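Local coordinates for avirulence protein AvrP123 (Melampsora lini, PDB 5VJJ), which acts as a zinc-binding effector of the flax rust fungus, is recognised by the flax resistance protein P and possibly functions in the plant nucleus, at the zinc ion site. Coordinates in Å, arbitrary orientation; residue numbers count along the deposited sequence, not the author numbering.

Contact 1: the zinc ion site. Residues 16-18, 20, 58, 60-61, 64. With ZN (zinc ion), chain B.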
ATOM      1  N   CYS A  16       9.565  -5.161  -5.256  1.00 37.78           N
ATOM      2  CA  CYS A  16       9.749  -3.734  -5.462  1.00 34.19           C
ATOM      3  C   CYS A  16       8.974  -3.282  -6.698  1.00 39.38           C
ATOM      4  O   CYS A  16       8.540  -4.091  -7.522  1.00 39.39           O
ATOM      5  CB  CYS A  16      11.240  -3.405  -5.611  1.00 32.81           C
ATOM      6  SG  CYS A  16      11.629  -1.674  -6.053  1.00 34.49           S
ATOM      7  N   LEU A  17       8.790  -1.965  -6.817  1.00 31.34           N
ATOM      8  CA  LEU A  17       8.088  -1.433  -7.980  1.00 30.77           C
ATOM      9  C   LEU A  17       8.813  -1.766  -9.276  1.00 31.49           C
ATOM     10  O   LEU A  17       8.183  -1.835 -10.337  1.00 48.75           O
ATOM     11  CB  LEU A  17       7.915   0.073  -7.845  1.00 30.18           C
ATOM     12  CG  LEU A  17       7.039   0.515  -6.674  1.00 36.25           C
ATOM     13  CD1 LEU A  17       7.098   2.027  -6.533  1.00 31.03           C
ATOM     14  CD2 LEU A  17       5.608   0.040  -6.859  1.00 31.97           C
ATOM     15  N   CYS A  18      10.129  -1.969  -9.219  1.00 30.25           N
ATOM     16  CA  CYS A  18      10.869  -2.446 -10.382  1.00 33.44           C
ATOM     17  C   CYS A  18      10.674  -3.938 -10.623  1.00 42.72           C
ATOM     18  O   CYS A  18      11.224  -4.466 -11.595  1.00 36.86           O
ATOM     19  CB  CYS A  18      12.361  -2.136 -10.219  1.00 29.61           C
ATOM     20  SG  CYS A  18      13.234  -3.258  -9.107  1.00 46.32           S
ATOM     21  N   ARG A  20      11.711  -6.506  -8.847  1.00 33.09           N
ATOM     22  CA  ARG A  20      12.654  -7.375  -8.155  1.00 40.65           C
ATOM     23  C   ARG A  20      12.164  -7.668  -6.739  1.00 57.59           C
ATOM     24  O   ARG A  20      11.354  -6.931  -6.168  1.00 49.06           O
ATOM     25  CB  ARG A  20      14.043  -6.735  -8.100  1.00 38.41           C
ATOM     26  CG  ARG A  20      14.799  -6.773  -9.412  1.00 39.10           C
ATOM     27  CD  ARG A  20      16.038  -5.911  -9.342  1.00 50.23           C
ATOM     28  NE  ARG A  20      16.792  -5.939 -10.590  1.00 42.64           N
ATOM     29  CZ  ARG A  20      16.610  -5.096 -11.602  1.00 39.13           C
ATOM     30  NH1 ARG A  20      15.688  -4.144 -11.531  1.00 43.30           N
ATOM     31  NH2 ARG A  20      17.352  -5.209 -12.695  1.00 48.34           N
ATOM     32  N   CYS A  58      15.916  -2.418  -1.949  1.00 30.43           N
ATOM     33  CA  CYS A  58      15.999  -3.180  -3.192  1.00 25.13           C
ATOM     34  C   CYS A  58      17.453  -3.329  -3.629  1.00 24.06           C
ATOM     35  O   CYS A  58      18.197  -2.340  -3.633  1.00 23.60           O
ATOM     36  CB  CYS A  58      15.201  -2.493  -4.296  1.00 34.59           C
ATOM     37  SG  CYS A  58      15.222  -3.392  -5.864  1.00 35.16           S
ATOM     38  N   ASN A  60      18.577  -3.438  -6.485  1.00 24.50           N
ATOM     39  CA  ASN A  60      18.752  -2.539  -7.620  1.00 30.50           C
ATOM     40  C   ASN A  60      18.536  -1.083  -7.212  1.00 34.98           C
ATOM     41  O   ASN A  60      19.425  -0.244  -7.383  1.00 53.22           O
ATOM     42  CB  ASN A  60      17.784  -2.932  -8.740  1.00 30.59           C
ATOM     43  CG  ASN A  60      17.919  -2.054  -9.961  1.00 26.73           C
ATOM     44  OD1 ASN A  60      18.881  -2.169 -10.719  1.00 27.22           O
ATOM     45  ND2 ASN A  60      16.943  -1.176 -10.167  1.00 29.32           N
ATOM     46  N   CYS A  61      17.364  -0.778  -6.659  1.00 53.30           N
ATOM     47  CA  CYS A  61      16.960   0.593  -6.384  1.00 43.69           C
ATOM     48  C   CYS A  61      17.463   1.128  -5.052  1.00 37.78           C
ATOM     49  O   CYS A  61      17.351   2.335  -4.811  1.00 39.71           O
ATOM     50  CB  CYS A  61      15.435   0.701  -6.404  1.00 30.22           C
ATOM     51  SG  CYS A  61      14.639  -0.165  -7.753  1.00 34.82           S
ATOM     52  N   ARG A  64      13.770   1.989  -0.689  1.00 19.73           N
ATOM     53  CA  ARG A  64      12.572   2.406  -1.409  1.00 30.87           C
ATOM     54  C   ARG A  64      11.339   1.995  -0.618  1.00 20.56           C
ATOM     55  O   ARG A  64      11.408   1.162   0.288  1.00 54.55           O
ATOM     56  CB  ARG A  64      12.533   1.815  -2.827  1.00 21.16           C
ATOM     57  CG  ARG A  64      11.478   2.442  -3.730  1.00 37.51           C
ATOM     58  CD  ARG A  64      11.609   1.971  -5.169  1.00 33.72           C
ATOM     59  NE  ARG A  64      10.717   2.701  -6.066  1.00 45.79           N
ATOM     60  CZ  ARG A  64      10.679   2.538  -7.385  1.00 37.93           C
ATOM     61  NH1 ARG A  64      11.488   1.667  -7.976  1.00 38.56           N
ATOM     62  NH2 ARG A  64       9.830   3.249  -8.115  1.00 37.57           N
TER
HETATM   63 ZN    ZN B 201      13.699  -2.128  -7.116  1.00 30.01          ZN
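Four cysteine thiolates close round a structural zinc ion in this first zinc-finger site of AvrP, and two short stretches of chain supply them in pairs. Cys16 and Cys18 come from the turn that follows strand 13-15; Cys58 ends strand 51-58, and Cys61 completes a CxxC knuckle before strand 64-69 begins. SG of Cys16, Cys18, Cys58 and Cys61 each bonds ZN at 2.3 to 2.4 Å, and the S-Zn-S angles of 105° to 116° describe a near-regular tetrahedron.

The members of each pair reach the ion by different torsions. Cys16 and Cys58 hold SG anti to the backbone N, whereas Cys61 sets SG anti to its carbonyl carbon and Cys18 accepts the crowded position between N and the carbonyl carbon (chi1 78°). The site illustrates how small zinc folds let short loops present cysteines and then aim backbone N-H groups at the same sulfurs. Cys18 N points at Cys16 SG across 3.5 Å, and in the knuckle Cys61 N donates almost straight to Cys58 SG at 3.5 Å. Arg20 N likewise turns back to Cys18 SG at 3.6 Å. Such N-H groups would be expected to draw off some of the thiolate charge.

Side chains add a second shell. CG of Arg20 lies anti to the carbonyl carbon, the chain beyond runs straight, and a quarter turn at chi4 brings NH1 to Cys18 SG in the guanidinium plane, so that this sulfur takes at least two hydrogen bonds. The carboxamide carbon of Asn60 lies over the rim of one guanidinium face, which may help fix the rotation of the Arg20 group. Arg64, stretched out from strand 64-69, instead lays its guanidinium centre against Leu17 CB, 3.6 Å above the plane. Asn60 itself, with CG anti to its backbone N, directs amide ND2 to Cys61 SG at 3.5 Å, close to its own amide plane.

Contact 2: the zinc ion site. Residues 33, 35, 47, 49, 69, 71, 73. With ZN (zinc ion), chain C.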
ATOM      1  N   CYS A  33      -4.617   6.145   3.287  1.00 31.65           N
ATOM      2  CA  CYS A  33      -4.668   6.014   1.839  1.00 27.22           C
ATOM      3  C   CYS A  33      -4.992   7.373   1.232  1.00 32.94           C
ATOM      4  O   CYS A  33      -5.991   8.001   1.599  1.00 30.75           O
ATOM      5  CB  CYS A  33      -5.707   4.979   1.418  1.00 19.94           C
ATOM      6  SG  CYS A  33      -5.857   4.852  -0.369  1.00 29.45           S
ATOM      7  N   ALA A  35      -5.401   7.932  -2.132  1.00 27.70           N
ATOM      8  CA  ALA A  35      -6.035   7.842  -3.439  1.00 33.39           C
ATOM      9  C   ALA A  35      -7.317   8.668  -3.475  1.00 34.98           C
ATOM     10  O   ALA A  35      -7.982   8.870  -2.454  1.00 23.01           O
ATOM     11  CB  ALA A  35      -6.345   6.386  -3.780  1.00 23.38           C
ATOM     12  N   CYS A  47     -10.449   7.501   1.137  1.00 51.22           N
ATOM     13  CA  CYS A  47     -10.525   6.055   1.256  1.00 39.11           C
ATOM     14  C   CYS A  47     -10.265   5.652   2.703  1.00 31.64           C
ATOM     15  O   CYS A  47      -9.235   6.040   3.266  1.00 28.14           O
ATOM     16  CB  CYS A  47      -9.509   5.381   0.345  1.00 28.68           C
ATOM     17  SG  CYS A  47      -9.409   3.595   0.610  1.00 37.05           S
ATOM     18  N   GLY A  49      -9.273   2.877   3.742  1.00 34.89           N
ATOM     19  CA  GLY A  49      -8.333   1.772   3.796  1.00 35.64           C
ATOM     20  C   GLY A  49      -9.034   0.434   3.655  1.00 41.41           C
ATOM     21  O   GLY A  49     -10.172   0.378   3.184  1.00 36.54           O
ATOM     22  N   CYS A  69      -3.235  -0.626  -0.886  1.00 37.49           N
ATOM     23  CA  CYS A  69      -4.530  -0.426  -0.255  1.00 27.54           C
ATOM     24  C   CYS A  69      -5.537  -1.413  -0.818  1.00 41.63           C
ATOM     25  O   CYS A  69      -5.576  -1.647  -2.027  1.00 29.34           O
ATOM     26  CB  CYS A  69      -5.044   1.004  -0.470  1.00 26.45           C
ATOM     27  SG  CYS A  69      -6.571   1.389   0.422  1.00 37.49           S
ATOM     28  N   GLY A  71      -8.899  -0.965  -0.058  1.00 52.24           N
ATOM     29  CA  GLY A  71     -10.158  -0.263  -0.205  1.00 43.23           C
ATOM     30  C   GLY A  71     -10.593  -0.187  -1.656  1.00 41.23           C
ATOM     31  O   GLY A  71      -9.837  -0.449  -2.592  1.00 54.43           O
ATOM     32  N   HIS A  73     -11.490   2.016  -4.665  1.00 40.94           N
ATOM     33  CA  HIS A  73     -11.247   3.353  -5.189  1.00 36.74           C
ATOM     34  C   HIS A  73     -12.128   3.704  -6.379  1.00 40.35           C
ATOM     35  O   HIS A  73     -12.461   4.880  -6.560  1.00 57.91           O
ATOM     36  CB  HIS A  73      -9.776   3.499  -5.596  1.00 48.62           C
ATOM     37  CG  HIS A  73      -8.817   3.308  -4.461  1.00 59.67           C
ATOM     38  ND1 HIS A  73      -7.454   3.211  -4.646  1.00 56.16           N
ATOM     39  CD2 HIS A  73      -9.024   3.198  -3.127  1.00 57.94           C
ATOM     40  CE1 HIS A  73      -6.863   3.050  -3.475  1.00 40.25           C
ATOM     41  NE2 HIS A  73      -7.795   3.041  -2.537  1.00 33.66           N
TER
HETATM   42 ZN    ZN C 202      -7.414   3.177  -0.541  1.00 36.32          ZN
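Cys33, Cys47 and Cys69 share one torsion: each sets SG anti to its own backbone N. His73 differs, its CG lying anti to the carbonyl carbon, and with chi2 at 171° the imidazole presents its far nitrogen to the metal. The result is a zinc site of three cysteines and one histidine, structural in character, near tetrahedral about the ion.

The imidazole NE2 of His73 binds ZN at 2.0 Å, shorter than the Zn-S bonds, as is usual for nitrogen against sulfur. SG of Cys33, Cys47 and Cys69 binds ZN at 2.2 to 2.3 Å. CD2 and CE1 of His73 both lie 3.0 Å from ZN, so the ring meets it symmetrically, tip first. Ala35 places its methyl CB 3.3 Å above the ring plane of His73, toward the rim, and so packs against one face.

Every thiolate is also met by an N-H two residues further along the chain. Gly49 N donates to Cys47 SG at 3.2 Å. Gly71 N does the same for Cys69 SG at 3.3 Å. Ala35 N reaches Cys33 SG from 3.6 Å. These contacts probably temper the sulfur charge while holding each loop turned toward the ion. Gly49 makes its turn with a positive phi (89°), a conformation easily adopted by glycine.

Within the fold, the site ties the end of strand 64-69, which carries Cys69, to the loops bearing Cys33, Cys47 and His73.

The C-alpha centres of contact 1 and contact 2 lie about 23 Å apart on one chain, and each holds its own zinc, with no ligand residue in common. Strand 64-69 spans the interval: Arg64 at its start belongs to contact 1 and Cys69 at its end to contact 2. Strand 51-58 runs between the same regions, leaving the loop after Gly49 and ending at Cys58. The two metal sites thus sit at opposite ends of this strand pair and probably fasten them. In a small protein whose chain is largely loop, the zinc ions probably supply much of the stability that a larger hydrophobic interior would otherwise give.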